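Local coordinates for protein possible HxlR family transcriptional factor (Thermoplasma volcanium, PDB 3DF8) that probably binds DNA and regulates transcription, as a two-subunit helix-turn-helix protein of the HxlR family, at residues L31-L36 / S70-R75. Sequence-based numbering, arbitrary orientation.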
ATOM      1  N   LEU A  31      -8.322  -1.209  -0.890  1.00 29.49           N
ATOM      2  CA  LEU A  31      -9.681  -0.721  -1.189  1.00 29.99           C
ATOM      3  C   LEU A  31     -10.720  -1.387  -0.276  1.00 30.67           C
ATOM      4  O   LEU A  31     -11.680  -0.711   0.127  1.00 29.61           O
ATOM      5  CB  LEU A  31     -10.028  -0.955  -2.632  1.00 28.61           C
ATOM      6  CG  LEU A  31      -9.269  -0.070  -3.639  1.00 27.57           C
ATOM      7  CD1 LEU A  31      -9.606  -0.560  -5.067  1.00 29.53           C
ATOM      8  CD2 LEU A  31      -9.525   1.416  -3.386  1.00 32.58           C
ATOM      9  N   ILE A  32     -10.567  -2.684   0.013  1.00 29.61           N
ATOM     10  CA  ILE A  32     -11.511  -3.375   0.938  1.00 29.63           C
ATOM     11  C   ILE A  32     -11.435  -2.707   2.334  1.00 29.77           C
ATOM     12  O   ILE A  32     -12.472  -2.365   2.938  1.00 31.22           O
ATOM     13  CB  ILE A  32     -11.223  -4.869   1.017  1.00 30.11           C
ATOM     14  CG1 ILE A  32     -11.584  -5.533  -0.340  1.00 28.44           C
ATOM     15  CG2 ILE A  32     -12.016  -5.487   2.179  1.00 28.91           C
ATOM     16  CD1 ILE A  32     -10.968  -6.966  -0.603  1.00 31.16           C
ATOM     17  N   ILE A  33     -10.225  -2.554   2.862  1.00 29.65           N
ATOM     18  CA  ILE A  33     -10.046  -1.843   4.144  1.00 29.78           C
ATOM     19  C   ILE A  33     -10.676  -0.461   4.119  1.00 30.83           C
ATOM     20  O   ILE A  33     -11.341  -0.068   5.059  1.00 31.62           O
ATOM     21  CB  ILE A  33      -8.549  -1.776   4.562  1.00 29.54           C
ATOM     22  CG1 ILE A  33      -8.040  -3.219   4.797  1.00 30.49           C
ATOM     23  CG2 ILE A  33      -8.303  -0.789   5.746  1.00 28.42           C
ATOM     24  CD1 ILE A  33      -6.499  -3.350   4.952  1.00 31.56           C
ATOM     25  N   SER A  34     -10.454   0.271   3.028  1.00 30.02           N
ATOM     26  CA  SER A  34     -11.013   1.627   2.911  1.00 29.45           C
ATOM     27  C   SER A  34     -12.552   1.631   2.908  1.00 28.34           C
ATOM     28  O   SER A  34     -13.208   2.428   3.637  1.00 29.92           O
ATOM     29  CB  SER A  34     -10.478   2.250   1.634  1.00 29.54           C
ATOM     30  OG  SER A  34      -9.048   2.268   1.650  1.00 33.14           O
ATOM     31  N   VAL A  35     -13.159   0.765   2.114  1.00 29.48           N
ATOM     32  CA  VAL A  35     -14.628   0.821   2.018  0.50 29.47           C
ATOM     33  C   VAL A  35     -15.272   0.322   3.316  1.00 29.83           C
ATOM     34  O   VAL A  35     -16.348   0.766   3.669  1.00 29.45           O
ATOM     35  CB  VAL A  35     -15.222   0.139   0.743  0.50 29.52           C
ATOM     36  CG1 VAL A  35     -14.748   0.854  -0.524  0.50 29.61           C
ATOM     37  CG2 VAL A  35     -14.922  -1.380   0.697  0.50 29.25           C
ATOM     38  N   LEU A  36     -14.602  -0.595   4.031  1.00 29.61           N
ATOM     39  CA  LEU A  36     -15.180  -1.115   5.287  1.00 31.83           C
ATOM     40  C   LEU A  36     -15.339  -0.023   6.344  1.00 32.62           C
ATOM     41  O   LEU A  36     -16.131  -0.136   7.314  1.00 33.33           O
ATOM     42  CB  LEU A  36     -14.375  -2.320   5.804  1.00 31.76           C
ATOM     43  CG  LEU A  36     -14.725  -3.671   5.194  1.00 34.33           C
ATOM     44  CD1 LEU A  36     -13.739  -4.744   5.590  1.00 33.48           C
ATOM     45  CD2 LEU A  36     -16.176  -4.096   5.538  1.00 33.15           C
ATOM     46  N   SER A  70      -5.792 -12.231   9.706  1.00 29.87           N
ATOM     47  CA  SER A  70      -4.774 -11.265  10.115  0.50 30.17           C
ATOM     48  C   SER A  70      -5.247 -10.315  11.215  1.00 30.20           C
ATOM     49  O   SER A  70      -4.474  -9.477  11.682  1.00 30.92           O
ATOM     50  CB  SER A  70      -4.252 -10.504   8.891  0.50 30.09           C
ATOM     51  OG  SER A  70      -3.610 -11.413   8.005  0.50 30.21           O
ATOM     52  N   GLY A  71      -6.513 -10.473  11.629  1.00 29.53           N
ATOM     53  CA  GLY A  71      -7.094  -9.704  12.744  1.00 29.80           C
ATOM     54  C   GLY A  71      -7.499  -8.279  12.405  1.00 29.21           C
ATOM     55  O   GLY A  71      -7.670  -7.445  13.308  1.00 30.11           O
ATOM     56  N   LEU A  72      -7.630  -7.977  11.115  1.00 29.88           N
ATOM     57  CA  LEU A  72      -8.012  -6.631  10.670  1.00 27.91           C
ATOM     58  C   LEU A  72      -9.513  -6.474  10.403  1.00 29.19           C
ATOM     59  O   LEU A  72     -10.005  -5.342  10.378  1.00 29.94           O
ATOM     60  CB  LEU A  72      -7.220  -6.230   9.378  1.00 28.59           C
ATOM     61  CG  LEU A  72      -5.684  -6.324   9.603  1.00 26.72           C
ATOM     62  CD1 LEU A  72      -5.023  -5.875   8.346  1.00 30.74           C
ATOM     63  CD2 LEU A  72      -5.242  -5.434  10.778  1.00 28.81           C
ATOM     64  N   VAL A  73     -10.208  -7.586  10.140  1.00 29.25           N
ATOM     65  CA  VAL A  73     -11.673  -7.578   9.818  1.00 28.03           C
ATOM     66  C   VAL A  73     -12.351  -8.677  10.639  1.00 28.87           C
ATOM     67  O   VAL A  73     -11.728  -9.674  10.984  1.00 28.62           O
ATOM     68  CB  VAL A  73     -11.851  -7.818   8.317  1.00 28.54           C
ATOM     69  CG1 VAL A  73     -13.327  -8.136   7.905  1.00 29.42           C
ATOM     70  CG2 VAL A  73     -11.343  -6.596   7.547  1.00 28.41           C
ATOM     71  N   GLU A  74     -13.616  -8.459  10.996  1.00 28.71           N
ATOM     72  CA  GLU A  74     -14.404  -9.540  11.588  1.00 29.45           C
ATOM     73  C   GLU A  74     -15.751  -9.626  10.886  1.00 31.15           C
ATOM     74  O   GLU A  74     -16.280  -8.600  10.364  1.00 29.70           O
ATOM     75  CB  GLU A  74     -14.563  -9.337  13.100  1.00 30.64           C
ATOM     76  CG  GLU A  74     -14.946  -7.936  13.495  1.00 35.69           C
ATOM     77  CD  GLU A  74     -16.446  -7.726  13.663  1.00 43.35           C
ATOM     78  OE1 GLU A  74     -16.817  -6.637  14.147  1.00 42.21           O
ATOM     79  OE2 GLU A  74     -17.242  -8.649  13.331  1.00 46.17           O
ATOM     80  N   ARG A  75     -16.274 -10.860  10.834  1.00 29.67           N
ATOM     81  CA  ARG A  75     -17.608 -11.147  10.275  1.00 30.13           C
ATOM     82  C   ARG A  75     -18.587 -11.340  11.445  1.00 30.14           C
ATOM     83  O   ARG A  75     -18.267 -12.038  12.410  1.00 30.30           O
ATOM     84  CB  ARG A  75     -17.554 -12.415   9.409  1.00 31.80           C
ATOM     85  CG  ARG A  75     -18.926 -12.903   8.891  1.00 31.36           C
ATOM     86  CD  ARG A  75     -18.847 -14.369   8.281  1.00 32.95           C
ATOM     87  NE  ARG A  75     -17.989 -14.325   7.139  1.00 37.99           N
ATOM     88  CZ  ARG A  75     -16.770 -14.847   7.100  1.00 41.51           C
ATOM     89  NH1 ARG A  75     -16.043 -14.708   5.992  1.00 38.82           N
ATOM     90  NH2 ARG A  75     -16.280 -15.474   8.170  1.00 42.15           N
TER
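Leu36 and Val73 meet methyl against methyl where helix 29-36 faces the start of strand 73-77, a worked example of a helix and a wing strand held together by aliphatic side chains. CD1 of Leu36 lies 3.6 Å from CG2 of Val73 and 4.1 Å from its CG1, so one leucine methyl sits against both prongs of the valine, and the two side chains cross at about a right angle. Val73 can offer both methyls because its CB points at the helix and CG1 is anti to the backbone N (chi1 168°), which leaves CG2 anti to the carbonyl carbon. One helical turn earlier, Ile33 makes a looser contact: its extended chain (chi2 169°) carries CD1 to 4.5 Å from CD1 of Leu72.

The backbones stay apart, with the CA atoms of Ile33 and Val73 8.2 Å from each other, and the contact is wholly apolar and buried. Leu36 also packs on Tyr83 and Leu85 of the partner strand 81-85, while Leu72 touches Lys88 and reaches Leu106 of the second subunit. What positions Leu72 and Val73 is the end of helix 57-69, where Gly71, at positive phi, closes a Schellman motif and turns the chain out of the helix. The backbone hydrogen bond of Glu74 with Ala84 pairs strand 73-77 with strand 81-85, and that of Leu72 with Thr86 lies just beyond the latter. Helix 57-69, followed directly by the antiparallel hairpin 73-77/81-85 and backed by helix 29-36, gives the winged helix-turn-helix layout, consistent with an HxlR-like regulator.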